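Local coordinates for protein RNA-directed RNA polymerase (Infectious pancreatic necrosis virus, PDB 3ZED) that probably copies the viral RNA genome as an RNA-dependent RNA polymerase, found both free and covalently attached to the RNA, and interacts with the capsid protein VP3, at residues Asp43-Ala49 and Leu459-Gln463; Phe140-Thr146 and Asn624-Thr629; Leu205-Lys211 and Val339-Leu345; Leu332-Ser336 and Gly472-Thr476; Thr534-Asp538 and Pro549-Lys554. Numbering follows the deposited sequence.

Contact 1. Residues Asp43-Ala49 and Leu459-Gln463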
# COMPACT_ATOMS: atom_id res chain seq x y z
N ASP B 43 -14.55 -19.51 -16.46
CA ASP B 43 -13.27 -19.18 -17.12
C ASP B 43 -13.44 -18.73 -18.60
O ASP B 43 -12.47 -18.71 -19.36
CB ASP B 43 -12.28 -20.36 -17.02
CG ASP B 43 -12.61 -21.61 -17.83
OD1 ASP B 43 -13.73 -21.69 -18.38
OD2 ASP B 43 -11.74 -22.50 -17.91
N SER B 44 -14.66 -18.34 -18.99
CA SER B 44 -14.94 -17.86 -20.34
C SER B 44 -15.66 -16.52 -20.27
O SER B 44 -16.43 -16.32 -19.32
CB SER B 44 -15.75 -18.87 -21.13
OG SER B 44 -17.08 -18.98 -20.63
N PRO B 45 -15.45 -15.58 -21.23
CA PRO B 45 -16.13 -14.28 -21.15
C PRO B 45 -17.65 -14.36 -21.07
O PRO B 45 -18.24 -13.56 -20.35
CB PRO B 45 -15.70 -13.59 -22.45
CG PRO B 45 -14.41 -14.21 -22.80
CD PRO B 45 -14.55 -15.64 -22.40
N GLN B 46 -18.27 -15.35 -21.76
CA GLN B 46 -19.72 -15.57 -21.79
C GLN B 46 -20.25 -15.95 -20.40
O GLN B 46 -21.18 -15.31 -19.92
CB GLN B 46 -20.11 -16.66 -22.81
CG GLN B 46 -19.35 -16.64 -24.16
CD GLN B 46 -18.03 -17.40 -24.12
OE1 GLN B 46 -16.96 -16.83 -24.34
NE2 GLN B 46 -18.09 -18.70 -23.86
N ALA B 47 -19.65 -16.98 -19.77
CA ALA B 47 -20.03 -17.45 -18.43
C ALA B 47 -19.75 -16.39 -17.37
O ALA B 47 -20.59 -16.20 -16.48
CB ALA B 47 -19.28 -18.73 -18.09
N ALA B 48 -18.62 -15.66 -17.49
CA ALA B 48 -18.26 -14.58 -16.56
C ALA B 48 -19.25 -13.41 -16.67
O ALA B 48 -19.72 -12.93 -15.64
CB ALA B 48 -16.84 -14.09 -16.83
N ALA B 49 -19.58 -12.98 -17.90
CA ALA B 49 -20.51 -11.87 -18.13
C ALA B 49 -21.91 -12.21 -17.59
O ALA B 49 -22.49 -11.39 -16.87
CB ALA B 49 -20.57 -11.51 -19.61
N LEU B 459 -10.73 -7.77 -17.28
CA LEU B 459 -10.63 -9.21 -17.01
C LEU B 459 -11.19 -9.90 -18.23
O LEU B 459 -12.34 -9.66 -18.58
CB LEU B 459 -11.37 -9.62 -15.72
CG LEU B 459 -11.11 -11.04 -15.25
CD1 LEU B 459 -9.74 -11.16 -14.58
CD2 LEU B 459 -12.21 -11.52 -14.32
N MET B 460 -10.36 -10.74 -18.89
CA MET B 460 -10.67 -11.40 -20.18
C MET B 460 -10.85 -10.25 -21.19
O MET B 460 -10.00 -9.35 -21.23
CB MET B 460 -11.87 -12.36 -20.09
CG MET B 460 -11.70 -13.44 -19.05
SD MET B 460 -12.94 -14.72 -19.20
CE MET B 460 -13.20 -15.09 -17.57
N ASN B 461 -11.97 -10.22 -21.92
CA ASN B 461 -12.31 -9.14 -22.86
C ASN B 461 -13.37 -8.21 -22.21
O ASN B 461 -14.00 -7.42 -22.92
CB ASN B 461 -12.81 -9.75 -24.19
CG ASN B 461 -14.15 -10.45 -24.12
OD1 ASN B 461 -14.69 -10.74 -23.05
ND2 ASN B 461 -14.74 -10.73 -25.28
N LEU B 462 -13.58 -8.30 -20.87
CA LEU B 462 -14.61 -7.55 -20.14
C LEU B 462 -14.07 -6.33 -19.40
O LEU B 462 -13.18 -6.45 -18.55
CB LEU B 462 -15.37 -8.46 -19.14
CG LEU B 462 -16.05 -9.73 -19.69
CD1 LEU B 462 -16.58 -10.56 -18.58
CD2 LEU B 462 -17.20 -9.40 -20.65
N GLN B 463 -14.66 -5.16 -19.69
CA GLN B 463 -14.34 -3.91 -19.01
C GLN B 463 -15.40 -3.73 -17.93
O GLN B 463 -16.58 -3.47 -18.23
CB GLN B 463 -14.26 -2.74 -19.99
CG GLN B 463 -12.98 -2.80 -20.80
CD GLN B 463 -12.95 -1.83 -21.94
OE1 GLN B 463 -13.40 -0.68 -21.81
NE2 GLN B 463 -12.42 -2.27 -23.07

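Contact 2. Residues Phe140-Thr146 and Asn624-Thr629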
# COMPACT_ATOMS: atom_id res chain seq x y z
N PHE B 140 8.59 -31.63 23.76
CA PHE B 140 8.33 -30.20 23.75
C PHE B 140 6.85 -29.99 24.09
O PHE B 140 6.01 -30.51 23.36
CB PHE B 140 8.65 -29.59 22.37
CG PHE B 140 10.09 -29.62 21.91
CD1 PHE B 140 11.12 -29.23 22.76
CD2 PHE B 140 10.41 -29.95 20.60
CE1 PHE B 140 12.44 -29.19 22.31
CE2 PHE B 140 11.74 -29.92 20.15
CZ PHE B 140 12.74 -29.53 21.02
N PRO B 141 6.49 -29.26 25.18
CA PRO B 141 5.05 -29.09 25.53
C PRO B 141 4.17 -28.50 24.40
O PRO B 141 3.01 -28.88 24.30
CB PRO B 141 5.08 -28.15 26.76
CG PRO B 141 6.46 -28.35 27.36
CD PRO B 141 7.38 -28.65 26.20
N THR B 142 4.71 -27.61 23.55
CA THR B 142 3.97 -27.00 22.43
C THR B 142 4.18 -27.76 21.10
O THR B 142 3.54 -27.41 20.10
CB THR B 142 4.35 -25.52 22.26
OG1 THR B 142 5.76 -25.42 22.03
CG2 THR B 142 3.93 -24.65 23.44
N GLY B 143 5.08 -28.76 21.11
CA GLY B 143 5.38 -29.59 19.94
C GLY B 143 4.15 -30.18 19.26
O GLY B 143 3.97 -29.99 18.05
N PRO B 144 3.25 -30.90 19.99
CA PRO B 144 2.09 -31.51 19.31
C PRO B 144 1.17 -30.49 18.62
O PRO B 144 0.73 -30.73 17.50
CB PRO B 144 1.37 -32.26 20.45
CG PRO B 144 2.46 -32.55 21.45
CD PRO B 144 3.31 -31.30 21.42
N GLU B 145 0.94 -29.33 19.27
CA GLU B 145 0.12 -28.27 18.70
C GLU B 145 0.79 -27.66 17.47
O GLU B 145 0.08 -27.31 16.54
CB GLU B 145 -0.17 -27.18 19.75
CG GLU B 145 -1.32 -26.24 19.39
CD GLU B 145 -2.68 -26.84 19.05
OE1 GLU B 145 -3.05 -27.90 19.61
OE2 GLU B 145 -3.39 -26.22 18.23
N THR B 146 2.13 -27.57 17.43
CA THR B 146 2.84 -27.02 16.27
C THR B 146 2.69 -27.98 15.08
O THR B 146 2.39 -27.54 13.98
CB THR B 146 4.32 -26.76 16.61
OG1 THR B 146 4.41 -25.81 17.68
CG2 THR B 146 5.11 -26.25 15.41
N ASN B 624 9.88 -21.23 18.60
CA ASN B 624 8.99 -22.40 18.57
C ASN B 624 9.92 -23.62 18.60
O ASN B 624 10.62 -23.85 17.60
CB ASN B 624 8.08 -22.37 17.35
CG ASN B 624 7.08 -23.49 17.32
OD1 ASN B 624 7.41 -24.68 17.36
ND2 ASN B 624 5.83 -23.14 17.20
N PRO B 625 10.02 -24.39 19.72
CA PRO B 625 11.06 -25.42 19.79
C PRO B 625 10.96 -26.51 18.74
O PRO B 625 11.99 -26.88 18.18
CB PRO B 625 10.97 -25.96 21.22
CG PRO B 625 9.61 -25.55 21.70
CD PRO B 625 9.34 -24.24 21.02
N LEU B 626 9.76 -27.00 18.43
CA LEU B 626 9.66 -28.01 17.39
C LEU B 626 10.02 -27.43 16.02
O LEU B 626 10.79 -28.04 15.28
CB LEU B 626 8.26 -28.65 17.35
CG LEU B 626 8.16 -29.96 16.54
CD1 LEU B 626 8.86 -31.11 17.26
CD2 LEU B 626 6.70 -30.30 16.22
N LEU B 627 9.47 -26.27 15.70
CA LEU B 627 9.71 -25.63 14.42
C LEU B 627 11.19 -25.28 14.23
O LEU B 627 11.73 -25.54 13.15
CB LEU B 627 8.82 -24.36 14.25
CG LEU B 627 8.94 -23.59 12.92
CD1 LEU B 627 8.62 -24.48 11.72
CD2 LEU B 627 8.04 -22.36 12.94
N GLU B 628 11.83 -24.73 15.28
CA GLU B 628 13.23 -24.35 15.28
C GLU B 628 14.14 -25.60 15.15
O GLU B 628 15.09 -25.54 14.39
CB GLU B 628 13.57 -23.52 16.54
CG GLU B 628 15.05 -23.28 16.82
CD GLU B 628 15.90 -22.68 15.71
OE1 GLU B 628 15.35 -21.94 14.86
OE2 GLU B 628 17.13 -22.88 15.74
N THR B 629 13.83 -26.71 15.85
CA THR B 629 14.64 -27.93 15.75
C THR B 629 14.59 -28.47 14.31
O THR B 629 15.66 -28.74 13.74
CB THR B 629 14.19 -28.99 16.77
OG1 THR B 629 13.98 -28.36 18.04
CG2 THR B 629 15.20 -30.11 16.92
O HOH W 1 6.92 -26.49 19.51

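Contact 3. Residues Leu205-Lys211 and Val339-Leu345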
# COMPACT_ATOMS: atom_id res chain seq x y z
N LEU B 205 -1.43 11.59 10.33
CA LEU B 205 -0.44 11.39 9.26
C LEU B 205 0.45 12.63 9.13
O LEU B 205 0.33 13.36 8.14
CB LEU B 205 -1.08 10.99 7.91
CG LEU B 205 -0.12 10.46 6.85
CD1 LEU B 205 0.17 8.98 7.03
CD2 LEU B 205 -0.67 10.67 5.49
N PRO B 206 1.33 12.92 10.12
CA PRO B 206 2.21 14.10 10.00
C PRO B 206 3.16 13.97 8.81
O PRO B 206 3.73 12.88 8.58
CB PRO B 206 2.98 14.11 11.32
CG PRO B 206 2.93 12.70 11.82
CD PRO B 206 1.58 12.19 11.38
N ILE B 207 3.26 15.03 8.01
CA ILE B 207 4.12 15.02 6.84
C ILE B 207 5.06 16.22 6.85
O ILE B 207 4.75 17.26 7.43
CB ILE B 207 3.33 14.96 5.49
CG1 ILE B 207 2.38 16.18 5.29
CG2 ILE B 207 2.64 13.60 5.31
CD1 ILE B 207 1.81 16.42 3.88
N ASN B 208 6.19 16.08 6.16
CA ASN B 208 7.12 17.17 5.91
C ASN B 208 6.96 17.58 4.46
O ASN B 208 6.28 16.89 3.70
CB ASN B 208 8.56 16.76 6.20
CG ASN B 208 8.87 16.71 7.65
OD1 ASN B 208 8.74 17.71 8.36
ND2 ASN B 208 9.32 15.56 8.11
N THR B 209 7.61 18.69 4.06
CA THR B 209 7.55 19.09 2.67
C THR B 209 8.55 18.24 1.90
O THR B 209 9.52 17.79 2.53
CB THR B 209 7.90 20.59 2.51
OG1 THR B 209 9.29 20.77 2.80
CG2 THR B 209 7.00 21.53 3.33
N PRO B 210 8.44 18.06 0.55
CA PRO B 210 9.54 17.41 -0.18
C PRO B 210 10.83 18.21 -0.01
O PRO B 210 10.77 19.40 0.32
CB PRO B 210 9.08 17.46 -1.64
CG PRO B 210 7.59 17.67 -1.57
CD PRO B 210 7.37 18.51 -0.37
N LYS B 211 12.00 17.58 -0.21
CA LYS B 211 13.30 18.27 -0.14
C LYS B 211 13.29 19.53 -1.02
O LYS B 211 12.61 19.53 -2.05
CB LYS B 211 14.43 17.33 -0.61
CG LYS B 211 14.74 16.20 0.35
CD LYS B 211 15.70 15.20 -0.28
CE LYS B 211 16.82 14.78 0.66
NZ LYS B 211 16.34 13.91 1.78
N VAL B 339 6.87 13.63 -0.94
CA VAL B 339 6.36 14.01 0.39
C VAL B 339 6.63 12.87 1.39
O VAL B 339 7.17 13.11 2.47
CB VAL B 339 4.86 14.38 0.35
CG1 VAL B 339 4.28 14.53 1.76
CG2 VAL B 339 4.61 15.65 -0.48
N MET B 340 6.21 11.63 1.03
CA MET B 340 6.32 10.46 1.93
C MET B 340 7.77 10.04 2.20
O MET B 340 8.03 9.54 3.28
CB MET B 340 5.47 9.28 1.43
CG MET B 340 3.96 9.60 1.38
SD MET B 340 3.25 10.54 2.78
CE MET B 340 3.29 9.28 4.09
N ASN B 341 8.72 10.32 1.27
CA ASN B 341 10.15 10.03 1.46
C ASN B 341 10.71 10.79 2.66
O ASN B 341 11.64 10.33 3.32
CB ASN B 341 10.96 10.46 0.23
CG ASN B 341 10.95 9.57 -0.98
OD1 ASN B 341 10.44 8.45 -0.97
ND2 ASN B 341 11.55 10.07 -2.08
N GLU B 342 10.14 11.99 2.91
CA GLU B 342 10.56 12.91 3.96
C GLU B 342 9.69 12.80 5.20
O GLU B 342 9.86 13.58 6.13
CB GLU B 342 10.50 14.34 3.41
CG GLU B 342 11.51 14.62 2.31
CD GLU B 342 12.94 14.43 2.78
OE1 GLU B 342 13.36 15.18 3.69
OE2 GLU B 342 13.60 13.47 2.31
N SER B 343 8.73 11.86 5.21
CA SER B 343 7.73 11.79 6.28
C SER B 343 7.62 10.42 6.95
O SER B 343 6.50 9.95 7.22
CB SER B 343 6.37 12.23 5.73
OG SER B 343 6.49 13.46 5.04
N LYS B 344 8.76 9.82 7.31
CA LYS B 344 8.77 8.55 8.04
C LYS B 344 8.53 8.86 9.53
O LYS B 344 9.42 8.68 10.37
CB LYS B 344 10.09 7.76 7.81
CG LYS B 344 10.60 7.67 6.37
CD LYS B 344 9.75 6.80 5.45
CE LYS B 344 10.27 6.88 4.04
NZ LYS B 344 9.52 5.99 3.11
N LEU B 345 7.33 9.40 9.83
CA LEU B 345 6.99 9.82 11.19
C LEU B 345 5.93 8.89 11.78
O LEU B 345 4.88 8.67 11.18
CB LEU B 345 6.55 11.29 11.21
CG LEU B 345 7.43 12.31 10.42
CD1 LEU B 345 6.79 13.72 10.41
CD2 LEU B 345 8.85 12.40 11.00
O HOH W 2 3.57 10.41 7.19
O HOH W 3 11.51 18.00 4.61

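Contact 4. Residues Leu332-Ser336 and Gly472-Thr476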
# COMPACT_ATOMS: atom_id res chain seq x y z
N LEU B 332 0.80 9.92 -10.45
CA LEU B 332 0.33 9.88 -9.06
C LEU B 332 1.52 9.87 -8.08
O LEU B 332 1.50 10.60 -7.08
CB LEU B 332 -0.55 8.63 -8.80
CG LEU B 332 -1.95 8.57 -9.41
CD1 LEU B 332 -2.61 7.28 -9.08
CD2 LEU B 332 -2.82 9.72 -8.94
N SER B 333 2.53 9.04 -8.37
CA SER B 333 3.73 8.84 -7.54
C SER B 333 4.56 10.10 -7.46
O SER B 333 5.21 10.30 -6.44
CB SER B 333 4.56 7.67 -8.04
OG SER B 333 3.80 6.49 -7.93
N MET B 334 4.51 10.96 -8.50
CA MET B 334 5.20 12.25 -8.51
C MET B 334 4.61 13.21 -7.42
O MET B 334 5.31 14.08 -6.94
CB MET B 334 5.12 12.90 -9.90
CG MET B 334 6.14 12.36 -10.86
SD MET B 334 5.88 12.91 -12.57
CE MET B 334 6.32 14.64 -12.44
N VAL B 335 3.35 13.01 -7.03
CA VAL B 335 2.69 13.84 -6.00
C VAL B 335 2.98 13.27 -4.59
O VAL B 335 3.33 14.02 -3.68
CB VAL B 335 1.14 13.97 -6.27
CG1 VAL B 335 0.46 14.84 -5.21
CG2 VAL B 335 0.86 14.49 -7.68
N SER B 336 2.83 11.96 -4.41
CA SER B 336 2.96 11.33 -3.09
C SER B 336 4.39 11.03 -2.62
O SER B 336 4.71 11.38 -1.49
CB SER B 336 2.15 10.04 -3.03
OG SER B 336 2.49 9.17 -4.09
N GLY B 472 -3.67 -1.51 -4.78
CA GLY B 472 -2.34 -1.55 -5.37
C GLY B 472 -1.97 -0.23 -6.03
O GLY B 472 -0.80 -0.01 -6.32
N ASN B 473 -2.95 0.68 -6.26
CA ASN B 473 -2.64 1.99 -6.83
C ASN B 473 -1.72 2.75 -5.86
O ASN B 473 -1.67 2.41 -4.67
CB ASN B 473 -3.92 2.79 -7.20
CG ASN B 473 -4.49 3.68 -6.10
OD1 ASN B 473 -4.04 4.81 -5.89
ND2 ASN B 473 -5.51 3.22 -5.42
N ALA B 474 -0.97 3.75 -6.36
CA ALA B 474 0.02 4.54 -5.61
C ALA B 474 -0.56 5.17 -4.32
O ALA B 474 0.17 5.35 -3.36
CB ALA B 474 0.58 5.63 -6.51
N PHE B 475 -1.86 5.47 -4.29
CA PHE B 475 -2.50 6.10 -3.12
C PHE B 475 -3.23 5.09 -2.21
O PHE B 475 -3.94 5.54 -1.30
CB PHE B 475 -3.46 7.22 -3.59
CG PHE B 475 -2.77 8.57 -3.79
CD1 PHE B 475 -1.68 8.69 -4.65
CD2 PHE B 475 -3.21 9.69 -3.12
CE1 PHE B 475 -1.03 9.93 -4.81
CE2 PHE B 475 -2.57 10.92 -3.29
CZ PHE B 475 -1.48 11.03 -4.13
N THR B 476 -3.04 3.77 -2.40
CA THR B 476 -3.76 2.76 -1.60
C THR B 476 -3.60 3.02 -0.07
O THR B 476 -4.61 3.19 0.63
CB THR B 476 -3.36 1.31 -2.00
OG1 THR B 476 -3.67 1.09 -3.38
CG2 THR B 476 -4.10 0.26 -1.15
O HOH W 4 2.71 6.49 -3.58

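Contact 5. Residues Thr534-Asp538 and Pro549-Lys554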
# COMPACT_ATOMS: atom_id res chain seq x y z
N THR B 534 6.82 -15.28 32.71
CA THR B 534 6.96 -16.60 32.08
C THR B 534 8.13 -16.67 31.08
O THR B 534 8.35 -17.75 30.52
CB THR B 534 5.68 -17.03 31.37
OG1 THR B 534 5.35 -16.06 30.36
CG2 THR B 534 4.52 -17.27 32.34
N ALA B 535 8.82 -15.52 30.81
CA ALA B 535 9.99 -15.45 29.93
C ALA B 535 10.97 -16.58 30.29
O ALA B 535 11.31 -16.75 31.47
CB ALA B 535 10.70 -14.09 30.06
N PRO B 536 11.39 -17.40 29.33
CA PRO B 536 12.27 -18.53 29.70
C PRO B 536 13.65 -18.10 30.12
O PRO B 536 14.11 -17.03 29.74
CB PRO B 536 12.33 -19.39 28.45
CG PRO B 536 11.42 -18.76 27.46
CD PRO B 536 11.06 -17.39 27.90
N GLN B 537 14.30 -18.94 30.94
CA GLN B 537 15.66 -18.72 31.38
C GLN B 537 16.64 -19.41 30.43
O GLN B 537 17.82 -19.08 30.38
CB GLN B 537 15.82 -19.25 32.82
CG GLN B 537 14.99 -18.49 33.85
CD GLN B 537 15.71 -17.27 34.40
OE1 GLN B 537 16.84 -16.93 34.02
NE2 GLN B 537 15.06 -16.57 35.32
N ASP B 538 16.14 -20.37 29.67
CA ASP B 538 16.97 -21.15 28.77
C ASP B 538 16.80 -20.76 27.30
O ASP B 538 15.69 -20.50 26.83
CB ASP B 538 16.65 -22.66 28.92
CG ASP B 538 15.22 -23.04 28.57
OD1 ASP B 538 14.29 -22.52 29.23
OD2 ASP B 538 15.03 -23.84 27.63
N PRO B 549 13.67 -22.15 23.55
CA PRO B 549 13.33 -22.55 24.92
C PRO B 549 12.53 -23.86 24.89
O PRO B 549 11.85 -24.14 23.90
CB PRO B 549 12.47 -21.39 25.42
CG PRO B 549 11.81 -20.86 24.18
CD PRO B 549 12.85 -21.01 23.10
N ILE B 550 12.63 -24.68 25.94
CA ILE B 550 11.85 -25.92 26.02
C ILE B 550 10.38 -25.52 26.16
O ILE B 550 9.52 -26.04 25.44
CB ILE B 550 12.35 -26.83 27.18
CG1 ILE B 550 13.81 -27.27 26.88
CG2 ILE B 550 11.42 -28.05 27.36
CD1 ILE B 550 14.66 -27.57 28.03
N ARG B 551 10.11 -24.52 27.00
CA ARG B 551 8.78 -23.97 27.23
C ARG B 551 8.80 -22.44 26.96
O ARG B 551 9.24 -21.66 27.82
CB ARG B 551 8.30 -24.30 28.66
CG ARG B 551 6.81 -24.10 28.90
CD ARG B 551 6.45 -24.36 30.35
NE ARG B 551 6.75 -25.73 30.77
CZ ARG B 551 5.87 -26.74 30.73
NH1 ARG B 551 4.64 -26.54 30.27
NH2 ARG B 551 6.23 -27.95 31.14
N PRO B 552 8.36 -22.00 25.75
CA PRO B 552 8.29 -20.55 25.46
C PRO B 552 7.42 -19.78 26.44
O PRO B 552 6.45 -20.32 27.01
CB PRO B 552 7.64 -20.49 24.06
CG PRO B 552 7.78 -21.84 23.50
CD PRO B 552 7.81 -22.80 24.64
N GLY B 553 7.76 -18.51 26.64
CA GLY B 553 7.00 -17.62 27.49
C GLY B 553 5.73 -17.15 26.79
O GLY B 553 5.58 -17.33 25.57
N LYS B 554 4.81 -16.57 27.58
CA LYS B 554 3.56 -16.01 27.08
C LYS B 554 3.84 -14.84 26.10
O LYS B 554 4.61 -13.95 26.43
CB LYS B 554 2.74 -15.50 28.28
CG LYS B 554 1.39 -14.86 27.95
CD LYS B 554 0.33 -15.89 27.59
CE LYS B 554 -1.03 -15.27 27.40
NZ LYS B 554 -1.87 -16.12 26.51
O HOH W 5 8.66 -20.34 30.08
O HOH W 6 11.58 -23.42 29.03

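Contact 1. Residues Asp43-Ala49 and Leu459-Gln463
The start of a helix packs against the turn of a beta hairpin. Residues 45-49 form the first turn of helix 45-54, closed by backbone bonds from Ala-48 N to Ser-44 O and from Ala-49 N to Pro-45 O. Facing it, Leu-459 to Leu-462 make a type II' turn with Met-460 at its second position (i+1), at positive phi; Leu-459 and Leu-462 bond to each other in both directions, N to O. The backbones come nearest at Pro-45 and Met-460, whose CA atoms lie 6.2 Å apart. Met-460 points its side chain at the helix start: its SD is 3.3 Å from Pro-45 N and 3.4 Å from Ser-44 C, while its CE rests 3.8 Å from Ala-48 CB. Leu-462 continues the apolar patch, with CD1 3.9 Å from Ala-48 CB and CD2 4.1 Å from Ala-49 CB. At the margin Asn-461 OD1 comes within 3.1 Å of Pro-45 CB. Ser-44 is the N-cap, its OG accepting a weak 3.4 Å bond from Ala-47 N. Tyr-164 of helix 164-179 and Tyr-107 also border Met-460. This is a beta hairpin with a two-residue type II' turn, joining strands 456-459 and 462-465, packed by van der Waals contact against a capped helix N-terminus.

Contact 2. Residues Phe140-Thr146 and Asn624-Thr629
Apolar packing, direct hydrogen bonding and a shared water combine where two helix starts meet. The apolar part is led by Phe-140. Pro-625 CB sits 3.6 Å from the centroid of the Phe-140 ring and 13° off the normal, a CH-pi contact over the face, and Phe-140 CD2 lies 3.9 Å from Leu-626 CD1. Close approach of the backbones, 5.2 Å between the CA atoms of Gly-143 and Leu-626, lets Leu-626 CD2 come to 3.3 Å from Gly-143 O; at Gly-143 a side chain would be crowded by Phe-140 O.

Among the polar contacts, Asn-624 has two tasks. As N-cap its OD1 accepts from Leu-627 N at 3.1 Å, and its ND2 donates across the interface to Thr-146 OG1, also at 3.1 Å. Thr-629 OG1 turns back within its own helix in a very short 2.5 Å bond to Pro-625 O.

The water bridges the two segments: it lies 3.0 Å from Thr-142 OG1, donates to Asn-624 OD1 at 2.9 Å and accepts from Leu-626 N at 3.1 Å, thus serving an amide at the helix start.

Helix 143-156, in the palm part of the polymerase, is thereby joined to the start of helix 625-645, in the thumb part. Helix 125-137 packs against both, with Leu-135 on Pro-144 and Leu-131 and Phe-134 on Leu-626, while Pro-548 and Pro-552 cover Pro-625.

Contact 3. Residues Leu205-Lys211 and Val339-Leu345
Val-339 and Ile-207 lie at the apolar centre, Ile-207 CD1 being 3.8 Å from Val-339 CG1. Pro-210 extends the patch on one side, its CG 3.8 Å from Val-339 CG2; Met-340 does so on another, with SD 4.0 Å from Ile-207 CG2. Pro-206 CG also packs 3.9 Å from Leu-345 CB.

Farther out, Ser-343 joins the two segments. Its OG donates to Val-339 O at 2.7 Å and accepts from Asn-208 N at 2.9 Å. The Asn-208 side chain follows suit, ND2 donating to Glu-342 O at 2.9 Å. A water donates to both Pro-206 O (2.8 Å) and Ser-343 O (3.0 Å). At the rim, Lys-211 NZ and Glu-342 OE2 form a 2.8 Å salt bridge, and a second water links Thr-209 O at 2.9 Å with Glu-342 OE1 through a weak 3.5 Å bond.

Helices 412-426 and 476-493 also border the apolar core, through Tyr-421 on Ile-207 and Leu-478 on Met-340. Segment 205-211 forms no strand pairing here; side chains, backbone groups and two waters make the polar links. The directional bonds of Ser-343 and Asn-208 are consistent with a defined alignment of this loop alongside residues 339-345, with the ion pair at the exposed margin.

Contact 4. Residues Leu332-Ser336 and Gly472-Thr476
What stands out is an aromatic residue at a helix N-cap position that spends its ring on the neighbouring helix. Phe-475 immediately precedes helix 476-493, and its ring edge reaches Leu-332 O, 3.5 Å from CE1; Ser-336 CB is also 3.6 Å from CE1, and Val-335 CG1 is 4.4 Å from CZ. Beside it Ala-474 fits against the helix, its CB 3.9 Å from Leu-332 CB and 3.6 Å from Ser-333 OG, a hydroxyl bonded to His-329 O.

Direct contact between the segments is van der Waals, but a water joins them: it donates to Ala-474 O at 2.8 Å and lies 2.7 Å from Ser-336 OG. The loop keeps its shape by internal bonds. Asn-473 OD1 accepts from Phe-475 N at 2.8 Å in an Asx turn, and Thr-476 OG1 donates to Asn-473 O at 2.7 Å while accepting from Gly-472 N at 3.0 Å. The type I turn from Asn-473 to Thr-476 is closed by Thr-476 N bonding to Asn-473 O at 3.0 Å.

Within the palm part of the polymerase, helix 326-340 thus meets the entry to helix 476-493. Helix 412-426 lines the same core, with Met-415 touching both Leu-332 and Phe-475, and helix 438-452 adds Ala-448 and Val-452 against Leu-332.

Contact 5. Residues Thr534-Asp538 and Pro549-Lys554
Two direct hydrogen bonds and two waters tie together the ends of a loop that lacks regular secondary structure. Lys-554 N donates to Thr-534 OG1 at 2.9 Å, and the same hydroxyl is bonded to Glu-530 O in the preceding helix. At the other end Asp-538 OD2 accepts from Ile-550 N at 3.1 Å. Its companion OD1 takes a 2.9 Å bond from a water that in turn accepts from Arg-551 N at 2.7 Å, so one carboxylate serves two successive amides, one directly and one through water. A second water donates to Thr-534 O at 2.6 Å and to Arg-551 O at 2.7 Å, satisfying two carbonyls across the contact.

Between these polar ends Pro-536 packs, its CG 3.5 Å from Pro-549 CB. Gly-553 CA lies 3.3 Å from Thr-534 O, where a beta carbon would clash. The chemistry implies that side-chain oxygens and water, rather than direct backbone pairing, serve the amides and carbonyls of a proline-rich surface loop.

Overall arrangement
The five contacts illustrate how a large polymerase is held together by contacts of very different sequence span. Contacts 2 and 5 form one cluster, their centres 12 Å apart: Pro-625 and Pro-141 both pack on Pro-549 to Arg-551, so the thumb loop adds to the palm-to-thumb junction. Contact 5 spans few residues and falls within the long interval bridged by contact 2. Contacts 3 and 4, with centres 14 Å apart, use successive parts of helix 326-340 and interleave along the chain. Contact 1 lies across the chain's centre from contact 3, their centres about 42 Å apart. Contacts 1, 3 and 4 thus tie palm elements to each other, whereas contacts 2 and 5 lie together where palm meets thumb.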